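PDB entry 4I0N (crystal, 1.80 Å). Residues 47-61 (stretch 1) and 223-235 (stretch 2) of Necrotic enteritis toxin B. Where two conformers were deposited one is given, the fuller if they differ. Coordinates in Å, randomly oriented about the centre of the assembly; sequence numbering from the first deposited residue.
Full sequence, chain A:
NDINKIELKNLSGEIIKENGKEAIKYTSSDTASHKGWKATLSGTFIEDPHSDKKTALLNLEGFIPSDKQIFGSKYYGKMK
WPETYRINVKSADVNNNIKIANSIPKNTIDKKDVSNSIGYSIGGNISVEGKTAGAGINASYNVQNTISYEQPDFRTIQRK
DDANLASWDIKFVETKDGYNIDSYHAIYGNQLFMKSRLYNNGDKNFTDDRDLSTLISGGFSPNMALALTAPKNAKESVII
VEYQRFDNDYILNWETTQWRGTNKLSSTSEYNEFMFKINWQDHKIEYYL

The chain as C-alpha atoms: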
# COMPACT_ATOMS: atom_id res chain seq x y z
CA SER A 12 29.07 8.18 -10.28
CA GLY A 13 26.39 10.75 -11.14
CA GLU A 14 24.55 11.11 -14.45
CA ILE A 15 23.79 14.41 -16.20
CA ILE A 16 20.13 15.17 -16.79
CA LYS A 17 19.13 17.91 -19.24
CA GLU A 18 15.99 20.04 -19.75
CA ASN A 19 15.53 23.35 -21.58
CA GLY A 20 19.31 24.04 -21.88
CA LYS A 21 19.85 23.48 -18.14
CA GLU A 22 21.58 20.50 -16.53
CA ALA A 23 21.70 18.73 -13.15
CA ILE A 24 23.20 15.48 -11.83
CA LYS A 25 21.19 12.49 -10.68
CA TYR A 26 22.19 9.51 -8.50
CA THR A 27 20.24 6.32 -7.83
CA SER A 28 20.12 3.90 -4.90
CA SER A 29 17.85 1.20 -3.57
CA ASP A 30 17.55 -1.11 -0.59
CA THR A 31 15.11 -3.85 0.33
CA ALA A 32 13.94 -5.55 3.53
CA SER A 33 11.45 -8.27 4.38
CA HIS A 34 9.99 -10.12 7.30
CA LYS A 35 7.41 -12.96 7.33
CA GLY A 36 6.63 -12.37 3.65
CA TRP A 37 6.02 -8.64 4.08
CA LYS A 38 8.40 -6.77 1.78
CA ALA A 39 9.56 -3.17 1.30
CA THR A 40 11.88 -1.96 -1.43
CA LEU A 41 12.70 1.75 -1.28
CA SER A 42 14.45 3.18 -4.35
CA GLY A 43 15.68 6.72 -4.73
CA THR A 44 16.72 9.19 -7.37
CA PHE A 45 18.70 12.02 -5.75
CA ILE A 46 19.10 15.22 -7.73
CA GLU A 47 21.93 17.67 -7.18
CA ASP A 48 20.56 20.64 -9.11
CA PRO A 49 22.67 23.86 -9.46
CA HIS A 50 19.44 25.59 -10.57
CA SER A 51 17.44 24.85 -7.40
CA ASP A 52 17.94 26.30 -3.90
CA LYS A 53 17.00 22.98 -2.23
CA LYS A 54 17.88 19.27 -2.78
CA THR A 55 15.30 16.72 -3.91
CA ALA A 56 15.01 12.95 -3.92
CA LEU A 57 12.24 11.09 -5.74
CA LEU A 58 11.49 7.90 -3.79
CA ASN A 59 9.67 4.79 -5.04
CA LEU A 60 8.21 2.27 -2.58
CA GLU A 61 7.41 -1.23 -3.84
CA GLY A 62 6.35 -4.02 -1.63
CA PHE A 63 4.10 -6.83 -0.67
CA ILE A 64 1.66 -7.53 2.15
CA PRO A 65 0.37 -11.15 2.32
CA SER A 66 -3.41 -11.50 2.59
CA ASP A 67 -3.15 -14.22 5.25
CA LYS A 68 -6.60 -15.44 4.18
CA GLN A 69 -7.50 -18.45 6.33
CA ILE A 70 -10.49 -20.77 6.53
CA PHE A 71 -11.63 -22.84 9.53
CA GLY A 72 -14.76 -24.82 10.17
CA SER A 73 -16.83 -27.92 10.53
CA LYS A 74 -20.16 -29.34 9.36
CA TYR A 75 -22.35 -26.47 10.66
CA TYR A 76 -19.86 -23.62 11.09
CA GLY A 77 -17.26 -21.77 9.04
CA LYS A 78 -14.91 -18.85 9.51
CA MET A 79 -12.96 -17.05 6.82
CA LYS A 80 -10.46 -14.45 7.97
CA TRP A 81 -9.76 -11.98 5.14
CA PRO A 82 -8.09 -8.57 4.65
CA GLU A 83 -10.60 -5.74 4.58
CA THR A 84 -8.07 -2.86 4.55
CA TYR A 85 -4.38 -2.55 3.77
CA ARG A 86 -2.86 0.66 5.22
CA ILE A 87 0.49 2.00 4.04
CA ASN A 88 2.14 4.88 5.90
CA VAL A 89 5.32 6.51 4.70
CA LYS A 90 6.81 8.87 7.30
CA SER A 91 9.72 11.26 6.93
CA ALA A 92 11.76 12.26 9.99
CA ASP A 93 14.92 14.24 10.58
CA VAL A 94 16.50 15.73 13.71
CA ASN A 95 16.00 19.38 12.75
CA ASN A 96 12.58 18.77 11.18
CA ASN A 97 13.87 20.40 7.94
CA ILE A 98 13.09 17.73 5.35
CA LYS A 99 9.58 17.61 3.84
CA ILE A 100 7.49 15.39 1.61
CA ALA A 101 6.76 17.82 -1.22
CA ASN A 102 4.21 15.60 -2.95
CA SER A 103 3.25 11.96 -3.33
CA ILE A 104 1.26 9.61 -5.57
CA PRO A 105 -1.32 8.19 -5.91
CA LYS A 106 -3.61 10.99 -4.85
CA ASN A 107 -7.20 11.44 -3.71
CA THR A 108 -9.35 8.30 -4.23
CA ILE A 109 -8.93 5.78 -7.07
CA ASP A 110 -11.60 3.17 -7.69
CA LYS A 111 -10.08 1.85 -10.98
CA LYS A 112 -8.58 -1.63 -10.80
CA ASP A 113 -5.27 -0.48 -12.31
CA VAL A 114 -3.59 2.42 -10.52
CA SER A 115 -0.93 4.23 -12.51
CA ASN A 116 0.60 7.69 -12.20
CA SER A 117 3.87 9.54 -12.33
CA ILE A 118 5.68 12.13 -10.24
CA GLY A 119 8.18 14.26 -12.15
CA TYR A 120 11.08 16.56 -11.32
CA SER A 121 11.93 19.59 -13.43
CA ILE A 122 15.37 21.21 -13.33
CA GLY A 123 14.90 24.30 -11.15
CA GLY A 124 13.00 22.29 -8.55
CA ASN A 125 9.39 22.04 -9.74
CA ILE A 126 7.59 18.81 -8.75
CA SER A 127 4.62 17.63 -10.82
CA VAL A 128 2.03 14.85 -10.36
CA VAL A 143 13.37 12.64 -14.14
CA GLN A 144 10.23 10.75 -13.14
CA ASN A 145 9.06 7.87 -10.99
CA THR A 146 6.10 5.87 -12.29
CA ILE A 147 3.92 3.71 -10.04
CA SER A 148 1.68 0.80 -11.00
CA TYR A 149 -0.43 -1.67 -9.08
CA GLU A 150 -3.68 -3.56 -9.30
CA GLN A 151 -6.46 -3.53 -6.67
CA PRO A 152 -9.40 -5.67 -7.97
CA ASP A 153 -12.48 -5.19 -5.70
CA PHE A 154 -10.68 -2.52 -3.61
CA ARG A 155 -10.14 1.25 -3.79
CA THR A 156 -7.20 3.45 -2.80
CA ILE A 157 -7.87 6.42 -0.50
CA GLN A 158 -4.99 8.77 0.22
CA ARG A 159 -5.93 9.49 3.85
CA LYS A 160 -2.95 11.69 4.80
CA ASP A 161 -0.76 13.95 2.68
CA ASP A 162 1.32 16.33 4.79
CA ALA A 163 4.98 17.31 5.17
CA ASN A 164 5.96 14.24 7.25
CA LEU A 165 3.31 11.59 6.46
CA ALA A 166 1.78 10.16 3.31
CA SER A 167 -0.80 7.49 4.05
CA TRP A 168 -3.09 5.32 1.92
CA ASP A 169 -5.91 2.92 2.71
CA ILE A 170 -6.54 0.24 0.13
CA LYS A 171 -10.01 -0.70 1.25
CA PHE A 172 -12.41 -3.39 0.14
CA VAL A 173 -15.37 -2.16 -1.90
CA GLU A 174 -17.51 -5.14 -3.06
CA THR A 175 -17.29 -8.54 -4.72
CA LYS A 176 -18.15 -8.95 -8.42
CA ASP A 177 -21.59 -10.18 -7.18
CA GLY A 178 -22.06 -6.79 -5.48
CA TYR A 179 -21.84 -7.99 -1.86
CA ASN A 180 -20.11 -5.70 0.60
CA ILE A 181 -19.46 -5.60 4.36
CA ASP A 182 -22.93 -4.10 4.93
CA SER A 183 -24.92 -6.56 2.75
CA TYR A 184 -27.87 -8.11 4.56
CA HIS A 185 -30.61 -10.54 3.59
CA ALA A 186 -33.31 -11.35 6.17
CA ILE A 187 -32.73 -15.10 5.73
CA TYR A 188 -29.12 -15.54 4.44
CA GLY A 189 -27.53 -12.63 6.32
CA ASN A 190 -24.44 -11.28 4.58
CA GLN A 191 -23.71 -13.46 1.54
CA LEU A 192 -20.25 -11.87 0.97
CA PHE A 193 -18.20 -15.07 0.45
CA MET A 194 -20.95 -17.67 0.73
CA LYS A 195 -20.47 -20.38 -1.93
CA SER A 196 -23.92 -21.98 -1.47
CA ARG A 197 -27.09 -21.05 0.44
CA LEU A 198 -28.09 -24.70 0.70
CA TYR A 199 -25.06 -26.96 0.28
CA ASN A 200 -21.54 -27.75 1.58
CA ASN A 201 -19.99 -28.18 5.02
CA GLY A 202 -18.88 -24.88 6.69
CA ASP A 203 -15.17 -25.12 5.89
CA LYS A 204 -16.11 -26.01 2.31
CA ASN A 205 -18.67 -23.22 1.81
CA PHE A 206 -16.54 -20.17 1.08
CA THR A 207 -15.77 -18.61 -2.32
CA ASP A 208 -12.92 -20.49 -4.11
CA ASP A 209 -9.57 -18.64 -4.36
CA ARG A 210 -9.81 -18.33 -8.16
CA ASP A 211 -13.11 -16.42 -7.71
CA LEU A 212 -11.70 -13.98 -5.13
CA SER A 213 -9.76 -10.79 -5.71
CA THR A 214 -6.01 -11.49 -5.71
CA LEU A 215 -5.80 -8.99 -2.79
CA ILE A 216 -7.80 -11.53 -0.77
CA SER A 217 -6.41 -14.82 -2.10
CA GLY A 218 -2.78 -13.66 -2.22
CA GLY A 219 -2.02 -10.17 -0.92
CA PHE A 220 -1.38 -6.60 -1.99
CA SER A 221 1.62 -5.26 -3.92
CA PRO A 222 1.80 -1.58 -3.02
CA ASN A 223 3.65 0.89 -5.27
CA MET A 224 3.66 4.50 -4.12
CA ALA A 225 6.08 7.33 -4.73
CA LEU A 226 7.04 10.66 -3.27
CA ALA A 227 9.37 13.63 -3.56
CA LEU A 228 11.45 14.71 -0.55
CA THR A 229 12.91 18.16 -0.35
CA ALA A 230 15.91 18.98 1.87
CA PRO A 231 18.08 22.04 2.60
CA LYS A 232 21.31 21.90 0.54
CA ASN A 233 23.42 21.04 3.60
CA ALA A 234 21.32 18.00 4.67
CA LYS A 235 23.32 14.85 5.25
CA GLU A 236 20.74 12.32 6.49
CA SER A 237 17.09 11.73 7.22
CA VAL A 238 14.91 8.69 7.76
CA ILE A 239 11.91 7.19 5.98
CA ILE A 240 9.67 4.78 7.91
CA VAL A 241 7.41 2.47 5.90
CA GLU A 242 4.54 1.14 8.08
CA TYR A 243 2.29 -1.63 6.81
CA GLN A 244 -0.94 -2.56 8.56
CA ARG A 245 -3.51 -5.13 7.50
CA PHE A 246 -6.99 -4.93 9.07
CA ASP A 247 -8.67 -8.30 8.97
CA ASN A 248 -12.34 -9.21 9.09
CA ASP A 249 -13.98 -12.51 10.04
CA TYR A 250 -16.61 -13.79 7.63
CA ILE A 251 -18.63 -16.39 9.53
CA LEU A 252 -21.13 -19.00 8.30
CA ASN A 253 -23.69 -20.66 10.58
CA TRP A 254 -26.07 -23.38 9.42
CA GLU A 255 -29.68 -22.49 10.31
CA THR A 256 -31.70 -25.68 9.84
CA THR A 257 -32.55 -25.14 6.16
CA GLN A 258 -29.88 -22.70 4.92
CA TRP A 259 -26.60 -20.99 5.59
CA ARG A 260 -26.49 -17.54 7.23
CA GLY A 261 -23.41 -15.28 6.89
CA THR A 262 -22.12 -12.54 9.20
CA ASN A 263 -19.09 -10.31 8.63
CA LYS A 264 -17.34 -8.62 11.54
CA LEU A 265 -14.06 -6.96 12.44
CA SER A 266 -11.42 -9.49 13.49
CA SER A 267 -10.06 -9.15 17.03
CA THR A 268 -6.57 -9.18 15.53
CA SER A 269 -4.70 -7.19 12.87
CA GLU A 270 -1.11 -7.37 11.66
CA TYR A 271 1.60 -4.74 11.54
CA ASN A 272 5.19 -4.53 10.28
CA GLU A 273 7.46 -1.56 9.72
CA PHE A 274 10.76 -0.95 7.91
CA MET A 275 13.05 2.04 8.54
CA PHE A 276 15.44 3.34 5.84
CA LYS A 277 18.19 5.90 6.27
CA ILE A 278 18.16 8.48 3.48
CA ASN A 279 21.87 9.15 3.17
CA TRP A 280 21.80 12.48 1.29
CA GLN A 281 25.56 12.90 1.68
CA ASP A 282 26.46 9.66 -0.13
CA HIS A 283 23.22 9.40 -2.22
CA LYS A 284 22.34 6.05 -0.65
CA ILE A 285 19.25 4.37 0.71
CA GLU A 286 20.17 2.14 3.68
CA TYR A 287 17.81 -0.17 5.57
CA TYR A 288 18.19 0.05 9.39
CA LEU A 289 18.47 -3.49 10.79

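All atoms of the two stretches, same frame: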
# COMPACT_ATOMS: atom_id res chain seq x y z
N GLU A 47 21.10 16.56 -7.61
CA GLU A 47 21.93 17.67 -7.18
C GLU A 47 21.80 18.66 -8.33
O GLU A 47 22.43 18.48 -9.39
CB GLU A 47 23.39 17.25 -6.99
CG GLU A 47 23.62 16.23 -5.87
CD GLU A 47 23.37 16.79 -4.47
OE1 GLU A 47 23.28 18.03 -4.29
OE2 GLU A 47 23.31 15.98 -3.53
N ASP A 48 20.97 19.68 -8.10
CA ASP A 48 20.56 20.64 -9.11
C ASP A 48 21.14 22.01 -8.78
O ASP A 48 20.76 22.63 -7.78
CB ASP A 48 19.02 20.68 -9.12
CG ASP A 48 18.44 21.50 -10.26
OD1 ASP A 48 19.19 22.17 -11.00
OD2 ASP A 48 17.19 21.47 -10.43
N PRO A 49 22.09 22.50 -9.62
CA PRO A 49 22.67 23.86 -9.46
C PRO A 49 21.67 24.98 -9.70
O PRO A 49 22.00 26.16 -9.47
CB PRO A 49 23.76 23.91 -10.55
CG PRO A 49 23.85 22.54 -11.15
CD PRO A 49 22.57 21.82 -10.83
N HIS A 50 20.49 24.63 -10.20
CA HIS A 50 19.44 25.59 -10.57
C HIS A 50 18.29 25.62 -9.56
O HIS A 50 17.31 26.34 -9.74
CB HIS A 50 18.93 25.25 -11.97
CG HIS A 50 20.04 25.13 -12.98
ND1 HIS A 50 20.71 26.23 -13.47
CD2 HIS A 50 20.63 24.04 -13.53
CE1 HIS A 50 21.65 25.82 -14.30
NE2 HIS A 50 21.63 24.51 -14.36
N SER A 51 18.42 24.84 -8.49
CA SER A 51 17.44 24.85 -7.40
C SER A 51 18.10 25.29 -6.09
O SER A 51 19.27 25.01 -5.86
CB SER A 51 16.82 23.47 -7.24
OG SER A 51 15.94 23.44 -6.13
N ASP A 52 17.35 25.93 -5.20
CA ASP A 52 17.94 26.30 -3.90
C ASP A 52 17.75 25.25 -2.79
O ASP A 52 18.24 25.43 -1.68
CB ASP A 52 17.55 27.72 -3.45
CG ASP A 52 16.05 27.95 -3.45
OD1 ASP A 52 15.31 27.01 -3.12
OD2 ASP A 52 15.62 29.09 -3.78
N LYS A 53 17.08 24.14 -3.12
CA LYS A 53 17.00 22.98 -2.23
C LYS A 53 17.52 21.72 -2.94
O LYS A 53 17.92 21.78 -4.12
CB LYS A 53 15.56 22.78 -1.72
CG LYS A 53 15.04 23.97 -0.87
CD LYS A 53 13.66 23.70 -0.27
CE LYS A 53 13.74 22.90 1.03
NZ LYS A 53 14.36 23.63 2.19
N LYS A 54 17.53 20.59 -2.22
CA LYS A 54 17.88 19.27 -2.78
C LYS A 54 16.61 18.46 -2.80
O LYS A 54 15.80 18.61 -1.91
CB LYS A 54 18.78 18.48 -1.82
CG LYS A 54 20.16 18.93 -1.67
CD LYS A 54 20.97 17.81 -1.12
CE LYS A 54 21.00 17.77 0.37
NZ LYS A 54 22.40 17.41 0.75
N THR A 55 16.49 17.56 -3.78
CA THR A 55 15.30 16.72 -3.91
C THR A 55 15.67 15.26 -4.15
O THR A 55 16.64 14.96 -4.84
CB THR A 55 14.42 17.21 -5.08
OG1 THR A 55 14.08 18.59 -4.88
CG2 THR A 55 13.13 16.35 -5.21
N ALA A 56 14.91 14.35 -3.55
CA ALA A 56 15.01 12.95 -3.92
C ALA A 56 13.61 12.46 -4.28
O ALA A 56 12.67 12.72 -3.55
CB ALA A 56 15.56 12.14 -2.77
N LEU A 57 13.48 11.77 -5.40
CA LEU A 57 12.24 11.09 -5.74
C LEU A 57 12.39 9.67 -5.19
O LEU A 57 13.40 9.01 -5.45
CB LEU A 57 12.04 11.03 -7.26
CG LEU A 57 11.80 12.34 -8.02
CD1 LEU A 57 11.43 12.04 -9.45
CD2 LEU A 57 10.71 13.18 -7.39
N LEU A 58 11.42 9.22 -4.40
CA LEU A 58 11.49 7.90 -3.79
C LEU A 58 10.37 7.01 -4.34
O LEU A 58 9.26 7.47 -4.58
CB LEU A 58 11.37 8.00 -2.25
CG LEU A 58 12.43 8.84 -1.53
CD1 LEU A 58 12.25 8.74 -0.04
CD2 LEU A 58 13.83 8.40 -1.92
N ASN A 59 10.67 5.73 -4.55
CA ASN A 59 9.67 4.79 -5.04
C ASN A 59 9.59 3.65 -4.04
O ASN A 59 10.60 3.01 -3.78
CB ASN A 59 10.11 4.26 -6.40
CG ASN A 59 9.09 3.28 -7.01
OD1 ASN A 59 7.95 3.63 -7.26
ND2 ASN A 59 9.53 2.07 -7.28
N LEU A 60 8.41 3.40 -3.49
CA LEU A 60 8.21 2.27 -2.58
C LEU A 60 7.50 1.15 -3.33
O LEU A 60 6.43 1.37 -3.92
CB LEU A 60 7.36 2.70 -1.36
CG LEU A 60 6.85 1.53 -0.51
CD1 LEU A 60 8.01 0.78 0.16
CD2 LEU A 60 5.84 2.02 0.56
N GLU A 61 8.09 -0.05 -3.33
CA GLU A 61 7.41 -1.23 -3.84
C GLU A 61 7.44 -2.28 -2.78
O GLU A 61 8.43 -2.43 -2.06
CB GLU A 61 8.16 -1.82 -5.04
CG GLU A 61 8.33 -0.91 -6.18
CD GLU A 61 9.33 -1.50 -7.14
OE1 GLU A 61 10.53 -1.13 -7.04
OE2 GLU A 61 8.93 -2.37 -7.93
N ASN A 223 2.63 0.13 -4.53
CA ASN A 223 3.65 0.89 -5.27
C ASN A 223 3.20 2.34 -5.13
O ASN A 223 2.17 2.73 -5.69
CB ASN A 223 3.72 0.45 -6.74
CG ASN A 223 4.94 1.04 -7.51
OD1 ASN A 223 4.97 0.97 -8.74
ND2 ASN A 223 5.93 1.59 -6.80
N MET A 224 3.94 3.10 -4.34
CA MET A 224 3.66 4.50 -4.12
C MET A 224 4.95 5.26 -4.32
O MET A 224 6.03 4.67 -4.30
CB MET A 224 3.13 4.78 -2.70
CG MET A 224 1.73 4.29 -2.43
SD MET A 224 1.68 2.52 -2.02
CE MET A 224 -0.10 2.30 -1.84
N ALA A 225 4.87 6.56 -4.53
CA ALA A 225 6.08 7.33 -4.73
C ALA A 225 5.95 8.72 -4.12
O ALA A 225 4.84 9.24 -3.97
CB ALA A 225 6.43 7.42 -6.22
N LEU A 226 7.09 9.32 -3.79
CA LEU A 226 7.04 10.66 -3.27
C LEU A 226 8.27 11.46 -3.64
O LEU A 226 9.25 10.90 -4.17
CB LEU A 226 6.82 10.64 -1.76
CG LEU A 226 7.82 9.93 -0.87
CD1 LEU A 226 9.14 10.71 -0.83
CD2 LEU A 226 7.21 9.84 0.53
N ALA A 227 8.21 12.77 -3.39
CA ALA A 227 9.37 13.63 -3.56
C ALA A 227 9.69 14.21 -2.19
O ALA A 227 8.79 14.76 -1.53
CB ALA A 227 9.08 14.77 -4.56
N LEU A 228 10.95 14.08 -1.78
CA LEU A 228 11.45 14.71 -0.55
C LEU A 228 12.29 15.89 -0.92
O LEU A 228 13.11 15.82 -1.85
CB LEU A 228 12.37 13.78 0.24
CG LEU A 228 11.83 12.64 1.07
CD1 LEU A 228 13.01 11.89 1.70
CD2 LEU A 228 10.93 13.20 2.17
N THR A 229 12.09 16.98 -0.19
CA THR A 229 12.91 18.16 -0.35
C THR A 229 13.71 18.41 0.94
O THR A 229 13.18 18.28 2.04
CB THR A 229 12.04 19.37 -0.76
OG1 THR A 229 10.89 19.45 0.09
CG2 THR A 229 11.56 19.17 -2.20
N ALA A 230 14.99 18.76 0.77
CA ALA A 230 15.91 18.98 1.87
C ALA A 230 16.68 20.29 1.64
O ALA A 230 16.91 20.68 0.50
CB ALA A 230 16.90 17.82 1.93
N PRO A 231 17.10 20.96 2.74
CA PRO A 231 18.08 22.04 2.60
C PRO A 231 19.34 21.48 1.93
O PRO A 231 19.61 20.29 2.05
CB PRO A 231 18.36 22.45 4.05
CG PRO A 231 17.15 21.97 4.82
CD PRO A 231 16.77 20.69 4.15
N LYS A 232 20.08 22.33 1.22
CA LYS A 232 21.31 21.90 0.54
C LYS A 232 22.32 21.20 1.45
O LYS A 232 23.01 20.25 1.02
CB LYS A 232 22.02 23.08 -0.14
CG LYS A 232 21.31 23.70 -1.33
CD LYS A 232 21.24 22.74 -2.50
CE LYS A 232 21.00 23.48 -3.80
NZ LYS A 232 20.68 22.51 -4.89
N ASN A 233 22.43 21.64 2.70
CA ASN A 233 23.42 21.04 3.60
C ASN A 233 23.01 19.74 4.31
O ASN A 233 23.77 19.21 5.12
CB ASN A 233 23.94 22.06 4.63
CG ASN A 233 22.92 22.40 5.71
OD1 ASN A 233 21.74 22.04 5.63
ND2 ASN A 233 23.39 23.12 6.74
N ALA A 234 21.82 19.22 4.00
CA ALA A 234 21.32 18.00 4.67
C ALA A 234 22.24 16.82 4.38
O ALA A 234 22.73 16.66 3.26
CB ALA A 234 19.90 17.66 4.22
N LYS A 235 22.48 16.02 5.41
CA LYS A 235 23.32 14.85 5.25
C LYS A 235 22.56 13.54 5.41
O LYS A 235 22.91 12.55 4.77
CB LYS A 235 24.52 14.93 6.20
CG LYS A 235 25.47 16.06 5.82
CD LYS A 235 26.68 16.11 6.72
CE LYS A 235 27.55 17.31 6.32
NZ LYS A 235 28.71 17.35 7.22
O HOH W 1 22.47 20.48 -4.44
O HOH W 2 18.81 25.01 1.04

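At its N-terminal end, stretch 1 offers backbone oxygens to one lysine ammonium. Asp48 holds its turn with OD1, which accepts from His50 N at 2.9 Å, while Asp48 O accepts from Lys232 NZ at 2.9 Å. Lys232 NZ also makes a weak bond to Ser51 O (3.0 Å) and donates to Lys53 O (3.0 Å). A long, flexible lysine suits this role: its CB points away, yet its ammonium reaches back. A water extends the cluster, accepting from Lys232 NZ and donating to Glu47 OE1.

Lys54 reciprocates. Lys54 NZ donates to Ala234 O (2.6 Å) and Lys232 O (2.9 Å) in the opposing turn, so the charge of this buried lysine meets carbonyls while its methylenes pack. Its backbone opens the antiparallel ladder, Lys54 N to Ala230 O and Ala230 N to Lys54 O, both 2.8 Å; Ala56-Leu228, Leu58-Leu226 and Leu60-Met224 continue it.

Thereafter side chains alternate. Thr55, Leu57 and Asn59 share one face with Thr229, Ala227 and Ala225; Leu57 CD2 packs 3.6 Å from the CB of small Ala227. On the other face, beyond Ala56, Leu58 CD1 lies 3.8 Å from Leu226 CD1 and 3.7 Å from Leu228 CD1, a buried apolar cluster.

At the far end Asn223 ND2 donates to both Asn59 OD1 and Leu60 O, each at 2.9 Å, an amide well suited to bridging side chain and backbone beside exposed Glu61.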